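Local coordinates for protein ATP-dependent RNA helicase HrpB (Escherichia coli, PDB 6EUD) that hydrolyses ATP to ADP and phosphate and is a DExH-box helicase that binds single-stranded RNA, at residues Thr305-Ile311 against Leu540-Ala545; Arg502-Arg506 against His532-Pro538; Leu222-Glu227 against Cys293-Arg297. All coordinates share one frame; numbering follows the deposited sequence.

Contact 1. Residues Thr305-Ile311 against Leu540-Ala545; sequences TGLTRLI and LLQGSA
The β-hairpin that projects from the second RecA-like domain, as in other DEAH/RHA helicases, meets the small β-domain that holds strand 534-542: Thr305, Leu307 and Arg309 lie against Leu540, Gln542 and Ser544-Ala545. The two strands belong to different sheets, and the axes of the short strand segments 307-311 and 540-542 approach to 6.3 Å at 50°, so side chains make the join. Gln542 reaches into the hairpin turn; its CG is anti to the backbone N (chi1 -171°) and the extended chain carries the amide to Thr305. Thr305 OG1 donates to Gln542 OE1 at 2.7 Å, in the carbonyl plane and on a lone pair. The same hydroxyl accepts from Leu307 N (3.1 Å), which makes an ST turn in the hairpin's connection and fixes the rotation of the threonine. Leu307 CB comes to 3.1 Å from Gln542 OE1, while its methyl CD1 rests on Leu540 CB at 3.7 Å; Met519 and Ala549 of the β-domain adjoin this buried patch. At the other end of the amide, Gln542 NE2 donates to Ser544 O (3.3 Å) from well above that carbonyl plane, and also to Asp302 OD2 from the hairpin's first strand. With Thr305 donating to OE1 and Asp302 accepting from NE2, the amide can hardly be flipped. Arg309 lays its CB against Gln542 O at 3.5 Å and sends an extended chain along Ser544 and Ala545. One face of its guanidinium is covered by the peptide joining these two, but this turn is poorly ordered.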
loop_
_atom_site.group_PDB
_atom_site.type_symbol
_atom_site.label_atom_id
_atom_site.label_comp_id
_atom_site.label_asym_id
_atom_site.label_seq_id
_atom_site.Cartn_x
_atom_site.Cartn_y
_atom_site.Cartn_z
ATOM N N THR A 305 -9.997 -2.254 1.788
ATOM C CA THR A 305 -10.704 -2.352 3.059
ATOM C C THR A 305 -10.231 -1.310 4.074
ATOM O O THR A 305 -10.890 -1.080 5.078
ATOM C CB THR A 305 -10.541 -3.752 3.688
ATOM O OG1 THR A 305 -9.164 -3.984 4.010
ATOM C CG2 THR A 305 -11.021 -4.831 2.730
ATOM N N GLY A 306 -9.086 -0.689 3.809
ATOM C CA GLY A 306 -8.422 0.147 4.793
ATOM C C GLY A 306 -7.935 -0.618 6.007
ATOM O O GLY A 306 -7.605 -0.009 7.016
ATOM N N LEU A 307 -7.885 -1.951 5.923
ATOM C CA LEU A 307 -7.455 -2.745 7.071
ATOM C C LEU A 307 -6.033 -3.258 6.895
ATOM O O LEU A 307 -5.557 -3.476 5.780
ATOM C CB LEU A 307 -8.409 -3.914 7.327
ATOM C CG LEU A 307 -9.832 -3.507 7.719
ATOM C CD1 LEU A 307 -10.660 -4.748 8.050
ATOM C CD2 LEU A 307 -9.846 -2.501 8.899
ATOM N N THR A 308 -5.344 -3.404 8.016
ATOM C CA THR A 308 -4.054 -4.050 8.018
ATOM C C THR A 308 -4.214 -5.454 8.594
ATOM O O THR A 308 -4.803 -5.637 9.664
ATOM C CB THR A 308 -3.022 -3.250 8.828
ATOM O OG1 THR A 308 -2.936 -1.922 8.292
ATOM C CG2 THR A 308 -1.627 -3.925 8.762
ATOM N N ARG A 309 -3.716 -6.447 7.865
ATOM C CA ARG A 309 -3.767 -7.840 8.320
ATOM C C ARG A 309 -2.370 -8.416 8.492
ATOM O O ARG A 309 -1.400 -7.877 7.955
ATOM C CB ARG A 309 -4.575 -8.684 7.336
ATOM C CG ARG A 309 -4.267 -8.355 5.897
ATOM C CD ARG A 309 -5.025 -9.257 4.965
ATOM N NE ARG A 309 -4.877 -8.844 3.574
ATOM C CZ ARG A 309 -4.492 -9.662 2.602
ATOM N NH1 ARG A 309 -4.217 -10.927 2.880
ATOM N NH2 ARG A 309 -4.381 -9.221 1.355
ATOM N N LEU A 310 -2.275 -9.477 9.291
ATOM C CA LEU A 310 -1.083 -10.314 9.344
ATOM C C LEU A 310 -1.213 -11.418 8.317
ATOM O O LEU A 310 -2.082 -12.271 8.446
ATOM C CB LEU A 310 -0.881 -10.923 10.726
ATOM C CG LEU A 310 -0.337 -9.967 11.774
ATOM C CD1 LEU A 310 -0.004 -10.712 13.058
ATOM C CD2 LEU A 310 0.883 -9.230 11.243
ATOM N N ILE A 311 -0.373 -11.389 7.285
ATOM C CA ILE A 311 -0.281 -12.515 6.359
ATOM C C ILE A 311 1.013 -13.320 6.574
ATOM O O ILE A 311 1.977 -12.862 7.202
ATOM C CB ILE A 311 -0.357 -12.065 4.893
ATOM C CG1 ILE A 311 0.953 -11.412 4.450
ATOM C CG2 ILE A 311 -1.525 -11.130 4.688
ATOM C CD1 ILE A 311 1.050 -11.214 2.942
ATOM N N LEU A 540 -10.742 -4.370 13.727
ATOM C CA LEU A 540 -11.110 -5.468 12.837
ATOM C C LEU A 540 -9.932 -6.333 12.425
ATOM O O LEU A 540 -8.903 -5.815 11.971
ATOM C CB LEU A 540 -11.765 -4.923 11.569
ATOM C CG LEU A 540 -13.072 -4.173 11.729
ATOM C CD1 LEU A 540 -13.227 -3.132 10.640
ATOM C CD2 LEU A 540 -14.207 -5.170 11.696
ATOM N N LEU A 541 -10.108 -7.649 12.530
ATOM C CA LEU A 541 -9.091 -8.601 12.086
ATOM C C LEU A 541 -9.481 -9.276 10.771
ATOM O O LEU A 541 -10.299 -10.195 10.746
ATOM C CB LEU A 541 -8.839 -9.656 13.168
ATOM C CG LEU A 541 -7.806 -10.731 12.802
ATOM C CD1 LEU A 541 -6.480 -10.106 12.341
ATOM C CD2 LEU A 541 -7.577 -11.680 13.977
ATOM N N GLN A 542 -8.882 -8.814 9.684
ATOM C CA GLN A 542 -9.145 -9.349 8.351
ATOM C C GLN A 542 -8.464 -10.695 8.178
ATOM O O GLN A 542 -7.243 -10.781 8.304
ATOM C CB GLN A 542 -8.656 -8.362 7.289
ATOM C CG GLN A 542 -9.056 -8.679 5.877
ATOM C CD GLN A 542 -8.844 -7.495 4.943
ATOM O OE1 GLN A 542 -8.821 -6.340 5.374
ATOM N NE2 GLN A 542 -8.678 -7.779 3.657
ATOM N N GLY A 543 -9.261 -11.735 7.910
ATOM C CA GLY A 543 -8.758 -13.084 7.689
ATOM C C GLY A 543 -7.626 -13.124 6.679
ATOM O O GLY A 543 -6.505 -13.514 7.003
ATOM N N SER A 544 -7.929 -12.722 5.450
ATOM C CA SER A 544 -6.897 -12.395 4.477
ATOM C C SER A 544 -7.550 -11.685 3.293
ATOM O O SER A 544 -8.594 -11.057 3.456
ATOM C CB SER A 544 -6.137 -13.644 4.019
ATOM O OG SER A 544 -4.808 -13.317 3.645
ATOM N N ALA A 545 -6.945 -11.823 2.112
ATOM C CA ALA A 545 -7.302 -11.071 0.899
ATOM C C ALA A 545 -8.800 -10.900 0.652
ATOM O O ALA A 545 -9.219 -9.917 0.047
ATOM C CB ALA A 545 -6.662 -11.734 -0.314
#

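Contact 2. Residues Arg502-Arg506 against His532-Pro538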
loop_
_atom_site.group_PDB
_atom_site.type_symbol
_atom_site.label_atom_id
_atom_site.label_comp_id
_atom_site.label_asym_id
_atom_site.label_seq_id
_atom_site.Cartn_x
_atom_site.Cartn_y
_atom_site.Cartn_z
ATOM N N ARG A 502 -16.521 2.053 9.076
ATOM C CA ARG A 502 -16.577 0.802 9.826
ATOM C C ARG A 502 -17.847 0.685 10.653
ATOM O O ARG A 502 -17.930 -0.154 11.538
ATOM C CB ARG A 502 -15.350 0.662 10.715
ATOM C CG ARG A 502 -14.082 0.674 9.914
ATOM C CD ARG A 502 -12.864 0.534 10.784
ATOM N NE ARG A 502 -11.656 0.634 9.977
ATOM C CZ ARG A 502 -10.437 0.708 10.489
ATOM N NH1 ARG A 502 -10.264 0.711 11.809
ATOM N NH2 ARG A 502 -9.394 0.789 9.685
ATOM N N ILE A 503 -18.826 1.536 10.363
ATOM C CA ILE A 503 -20.197 1.328 10.816
ATOM C C ILE A 503 -20.726 0.012 10.257
ATOM O O ILE A 503 -20.610 -0.249 9.061
ATOM C CB ILE A 503 -21.097 2.462 10.366
ATOM C CG1 ILE A 503 -20.726 3.742 11.122
ATOM C CG2 ILE A 503 -22.556 2.073 10.545
ATOM C CD1 ILE A 503 -21.419 4.993 10.614
ATOM N N ALA A 504 -21.294 -0.827 11.115
ATOM C CA ALA A 504 -21.686 -2.171 10.695
ATOM C C ALA A 504 -23.181 -2.433 10.844
ATOM O O ALA A 504 -23.786 -2.114 11.872
ATOM C CB ALA A 504 -20.913 -3.183 11.468
ATOM N N ARG A 505 -23.780 -3.010 9.807
ATOM C CA ARG A 505 -25.186 -3.394 9.867
ATOM C C ARG A 505 -25.310 -4.903 9.723
ATOM O O ARG A 505 -24.554 -5.540 8.972
ATOM C CB ARG A 505 -25.995 -2.684 8.792
ATOM C CG ARG A 505 -27.443 -3.127 8.727
ATOM C CD ARG A 505 -28.093 -2.677 7.436
ATOM N NE ARG A 505 -29.366 -3.352 7.224
ATOM C CZ ARG A 505 -30.546 -2.860 7.580
ATOM N NH1 ARG A 505 -30.630 -1.664 8.147
ATOM N NH2 ARG A 505 -31.646 -3.559 7.347
ATOM N N ARG A 506 -26.242 -5.478 10.480
ATOM C CA ARG A 506 -26.473 -6.917 10.436
ATOM C C ARG A 506 -27.078 -7.276 9.089
ATOM O O ARG A 506 -27.941 -6.560 8.567
ATOM C CB ARG A 506 -27.386 -7.372 11.581
ATOM C CG ARG A 506 -27.429 -8.892 11.754
ATOM C CD ARG A 506 -28.381 -9.338 12.863
ATOM N NE ARG A 506 -29.779 -9.239 12.464
ATOM C CZ ARG A 506 -30.458 -10.214 11.861
ATOM N NH1 ARG A 506 -29.868 -11.371 11.578
ATOM N NH2 ARG A 506 -31.732 -10.030 11.539
ATOM N N HIS A 532 -27.477 -7.152 18.276
ATOM C CA HIS A 532 -27.882 -5.837 17.794
ATOM C C HIS A 532 -27.626 -5.651 16.312
ATOM O O HIS A 532 -26.706 -6.243 15.745
ATOM C CB HIS A 532 -27.166 -4.744 18.582
ATOM C CG HIS A 532 -27.439 -4.797 20.049
ATOM N ND1 HIS A 532 -28.561 -4.231 20.617
ATOM C CD2 HIS A 532 -26.749 -5.370 21.063
ATOM C CE1 HIS A 532 -28.542 -4.444 21.921
ATOM N NE2 HIS A 532 -27.454 -5.133 22.216
ATOM N N GLU A 533 -28.432 -4.796 15.692
ATOM C CA GLU A 533 -28.367 -4.599 14.250
ATOM C C GLU A 533 -27.324 -3.584 13.792
ATOM O O GLU A 533 -26.728 -3.730 12.711
ATOM C CB GLU A 533 -29.728 -4.170 13.726
ATOM C CG GLU A 533 -29.759 -4.000 12.230
ATOM C CD GLU A 533 -31.121 -3.607 11.748
ATOM O OE1 GLU A 533 -32.028 -3.538 12.609
ATOM O OE2 GLU A 533 -31.283 -3.365 10.531
ATOM N N TRP A 534 -27.106 -2.543 14.581
ATOM C CA TRP A 534 -26.150 -1.518 14.166
ATOM C C TRP A 534 -24.991 -1.345 15.137
ATOM O O TRP A 534 -25.201 -1.135 16.331
ATOM C CB TRP A 534 -26.861 -0.189 13.976
ATOM C CG TRP A 534 -27.683 -0.161 12.764
ATOM C CD1 TRP A 534 -28.985 -0.536 12.655
ATOM C CD2 TRP A 534 -27.274 0.274 11.460
ATOM N NE1 TRP A 534 -29.416 -0.366 11.361
ATOM C CE2 TRP A 534 -28.383 0.133 10.608
ATOM C CE3 TRP A 534 -26.078 0.772 10.935
ATOM C CZ2 TRP A 534 -28.339 0.472 9.257
ATOM C CZ3 TRP A 534 -26.034 1.109 9.586
ATOM C CH2 TRP A 534 -27.158 0.955 8.765
ATOM N N LEU A 535 -23.772 -1.437 14.611
ATOM C CA LEU A 535 -22.565 -1.271 15.413
ATOM C C LEU A 535 -21.600 -0.294 14.768
ATOM O O LEU A 535 -21.756 0.068 13.609
ATOM C CB LEU A 535 -21.850 -2.605 15.611
ATOM C CG LEU A 535 -22.660 -3.796 16.121
ATOM C CD1 LEU A 535 -21.816 -5.072 16.031
ATOM C CD2 LEU A 535 -23.160 -3.537 17.554
ATOM N N ILE A 536 -20.605 0.142 15.534
ATOM C CA ILE A 536 -19.419 0.763 14.953
ATOM C C ILE A 536 -18.266 -0.131 15.364
ATOM O O ILE A 536 -18.078 -0.362 16.553
ATOM C CB ILE A 536 -19.170 2.203 15.451
ATOM C CG1 ILE A 536 -20.424 3.064 15.301
ATOM C CG2 ILE A 536 -18.034 2.815 14.655
ATOM C CD1 ILE A 536 -20.233 4.463 15.738
ATOM N N ALA A 537 -17.524 -0.665 14.401
ATOM C CA ALA A 537 -16.450 -1.600 14.719
ATOM C C ALA A 537 -15.090 -1.037 14.346
ATOM O O ALA A 537 -14.581 -1.307 13.260
ATOM C CB ALA A 537 -16.674 -2.935 14.016
ATOM N N PRO A 538 -14.490 -0.258 15.255
ATOM C CA PRO A 538 -13.191 0.342 14.941
ATOM C C PRO A 538 -12.057 -0.682 14.794
ATOM O O PRO A 538 -11.170 -0.473 13.973
ATOM C CB PRO A 538 -12.946 1.287 16.131
ATOM C CG PRO A 538 -13.801 0.804 17.196
ATOM C CD PRO A 538 -15.016 0.232 16.541
#
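Strands 503-506 and 534-538 run antiparallel, with Ala504 and Leu535 as a hydrogen-bonded pair (Ala504 N to Leu535 O 2.7 Å, Leu535 N to Ala504 O 2.8 Å) flanked by the non-hydrogen-bonded pairs Ile503-Ile536 and Arg505-Trp534. Ala537 N to Arg502 O and Arg506 N to Glu533 O extend the pairing at either end. Arg505, its CG anti to the backbone N (chi1 175°), runs across the indole of Trp534: CB sits 3.8 Å from the centroid of the six-membered ring, nearly on its normal, a CH-pi contact. Farther out the guanidinium stands 77° to the ring and meets CZ2 with its edge. Glu533 OE2 lies over a guanidinium face, 3.0 Å from Arg505 NH1, a salt bridge of charge alone since no N-H points at the oxygen. Ile503 CG2 closes on the ring edge at Trp534 CZ3 (3.7 Å). Replacing Trp534 by alanine would probably open a gap beside Ile503 and deprive Arg505 CB and CG of the ring face they rest on. Arg502 NH1 makes a weak hydrogen bond to Pro538 O (2.6 Å, 125°). Strand 534-542 pairs on with 548-552 and 554-556, forming a curled sheet consistent with the OB-fold of DEAH/RHA helicases.

Contact 3. Residues Leu222-Glu227 against Cys293-Arg297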
loop_
_atom_site.group_PDB
_atom_site.type_symbol
_atom_site.label_atom_id
_atom_site.label_comp_id
_atom_site.label_asym_id
_atom_site.label_seq_id
_atom_site.Cartn_x
_atom_site.Cartn_y
_atom_site.Cartn_z
ATOM N N LEU A 222 10.508 -20.127 12.830
ATOM C CA LEU A 222 9.074 -20.322 12.609
ATOM C C LEU A 222 8.370 -18.965 12.461
ATOM O O LEU A 222 8.941 -17.932 12.823
ATOM C CB LEU A 222 8.491 -21.133 13.769
ATOM C CG LEU A 222 9.050 -22.552 13.737
ATOM C CD1 LEU A 222 8.674 -23.373 14.960
ATOM C CD2 LEU A 222 8.572 -23.218 12.438
ATOM N N PRO A 223 7.128 -18.952 11.927
ATOM C CA PRO A 223 6.471 -17.656 11.678
ATOM C C PRO A 223 6.030 -16.902 12.945
ATOM O O PRO A 223 6.089 -15.672 12.964
ATOM C CB PRO A 223 5.237 -18.039 10.850
ATOM C CG PRO A 223 5.531 -19.432 10.306
ATOM C CD PRO A 223 6.348 -20.077 11.372
ATOM N N GLY A 224 5.572 -17.614 13.968
ATOM C CA GLY A 224 5.124 -16.965 15.181
ATOM C C GLY A 224 4.974 -17.877 16.381
ATOM O O GLY A 224 5.218 -19.088 16.302
ATOM N N VAL A 225 4.547 -17.284 17.494
ATOM C CA VAL A 225 4.426 -17.974 18.766
ATOM C C VAL A 225 3.554 -19.221 18.709
ATOM O O VAL A 225 3.923 -20.287 19.223
ATOM C CB VAL A 225 3.870 -17.030 19.829
ATOM C CG1 VAL A 225 3.686 -17.770 21.177
ATOM C CG2 VAL A 225 4.809 -15.843 19.998
ATOM N N GLY A 226 2.401 -19.106 18.078
ATOM C CA GLY A 226 1.540 -20.270 17.924
ATOM C C GLY A 226 2.249 -21.441 17.262
ATOM O O GLY A 226 2.119 -22.568 17.736
ATOM N N GLU A 227 3.008 -21.179 16.188
ATOM C CA GLU A 227 3.713 -22.249 15.481
ATOM C C GLU A 227 4.831 -22.795 16.345
ATOM O O GLU A 227 5.055 -24.007 16.377
ATOM C CB GLU A 227 4.276 -21.779 14.137
ATOM C CG GLU A 227 3.238 -21.507 13.071
ATOM C CD GLU A 227 2.564 -20.149 13.217
ATOM O OE1 GLU A 227 3.190 -19.225 13.791
ATOM O OE2 GLU A 227 1.416 -20.007 12.734
ATOM N N CYS A 293 11.884 -22.682 8.116
ATOM C CA CYS A 293 10.586 -22.984 7.500
ATOM C C CYS A 293 10.346 -22.114 6.257
ATOM O O CYS A 293 9.443 -22.385 5.478
ATOM C CB CYS A 293 9.432 -22.793 8.507
ATOM S SG CYS A 293 8.972 -21.086 8.874
ATOM N N ALA A 294 11.153 -21.062 6.112
ATOM C CA ALA A 294 11.107 -20.101 4.995
ATOM C C ALA A 294 9.796 -19.332 4.882
ATOM O O ALA A 294 9.462 -18.854 3.798
ATOM C CB ALA A 294 11.408 -20.799 3.671
ATOM N N GLN A 295 9.075 -19.190 5.993
ATOM C CA GLN A 295 7.806 -18.462 6.007
ATOM C C GLN A 295 7.747 -17.404 7.092
ATOM O O GLN A 295 7.940 -17.701 8.261
ATOM C CB GLN A 295 6.647 -19.437 6.147
ATOM C CG GLN A 295 6.424 -20.157 4.844
ATOM C CD GLN A 295 5.319 -21.155 4.888
ATOM O OE1 GLN A 295 4.668 -21.333 5.921
ATOM N NE2 GLN A 295 5.092 -21.828 3.759
ATOM N N GLU A 296 7.504 -16.165 6.668
ATOM C CA GLU A 296 7.418 -14.998 7.538
ATOM C C GLU A 296 5.964 -14.646 7.821
ATOM O O GLU A 296 5.063 -14.977 7.042
ATOM C CB GLU A 296 8.096 -13.786 6.885
ATOM C CG GLU A 296 9.470 -13.413 7.418
ATOM C CD GLU A 296 10.170 -12.388 6.532
ATOM O OE1 GLU A 296 9.549 -11.946 5.539
ATOM O OE2 GLU A 296 11.344 -12.043 6.813
ATOM N N ARG A 297 5.740 -13.925 8.915
ATOM C CA ARG A 297 4.445 -13.310 9.151
ATOM C C ARG A 297 4.576 -11.784 9.096
ATOM O O ARG A 297 5.238 -11.189 9.950
ATOM C CB ARG A 297 3.882 -13.769 10.494
ATOM C CG ARG A 297 2.561 -13.151 10.872
ATOM C CD ARG A 297 1.796 -14.082 11.812
ATOM N NE ARG A 297 1.444 -15.341 11.144
ATOM C CZ ARG A 297 1.626 -16.547 11.675
ATOM N NH1 ARG A 297 2.154 -16.666 12.887
ATOM N NH2 ARG A 297 1.279 -17.636 10.993
#
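Arg297 NH2 serves two acceptors, Glu227 OE2 at 2.9 Å and the hydroxyl of Thr312 on the neighbouring hairpin strand. With NH1 bonded to Glu227 OE1, also at 2.9 Å, the arginine grips the carboxylate end-on through two nitrogens, one to each oxygen. This salt bridge belongs to the second RecA-like domain, where the parallel strands 217-221 and 287-302 lie side by side: the first ends in the loop of residues 222-224, which with the end of that strand probably corresponds to helicase motif IV, and turns into helix 225-236, while the second runs on into the projecting β-hairpin. Glu227 thus ties the first turn of that helix to the base of the hairpin. The two flat groups are tilted by 45°. Both oxygens lie near the guanidinium plane, yet NH1 meets OE1 on its syn side and NH2 approaches OE2 from above the carboxylate plane. A bend in the arginine (chi3 -64°) turns its end back toward the helix, where Pro223 CB lies over one guanidinium face, 3.9 Å from Arg297 NH1. Gly224, at the N-cap position, has no side chain to obstruct the approach of Arg297 NH1, which comes to 3.7 Å from Gly224 N. Arg297 CB packs against Pro223 O, and Pro223 CG comes to 3.6 Å from Gln295 O. Deeper in, next to Phe199 of helix 199-213, the chemistry is apolar: Leu222 CD2 reaches Cys293 CB at 4.0 Å, and Cys293 SG sits 3.8 Å from Pro223 CD while taking a weak hydrogen bond from Gln295 N.

How the contacts relate
Contact 2 is the buried one of the three, a backbone-bonded strand pair within a single sheet; contacts 1 and 3 are only partly buried and rely on side chains. Contacts 1 and 2 share strand 534-542 and touch through Arg502, whose guanidinium packs on Leu307 and makes a weak hydrogen bond to Gly306 O. Contacts 1 and 3 use the two adjoining hairpin strands, 307-314 and 287-302, and meet where Arg297 lies against Leu310 and Ile311. The chief polar link of contact 3 is a salt bridge within one domain; that of contact 1 is a neutral amide between two. Contacts 2 and 3 stay about 18 Å apart at their nearest atoms.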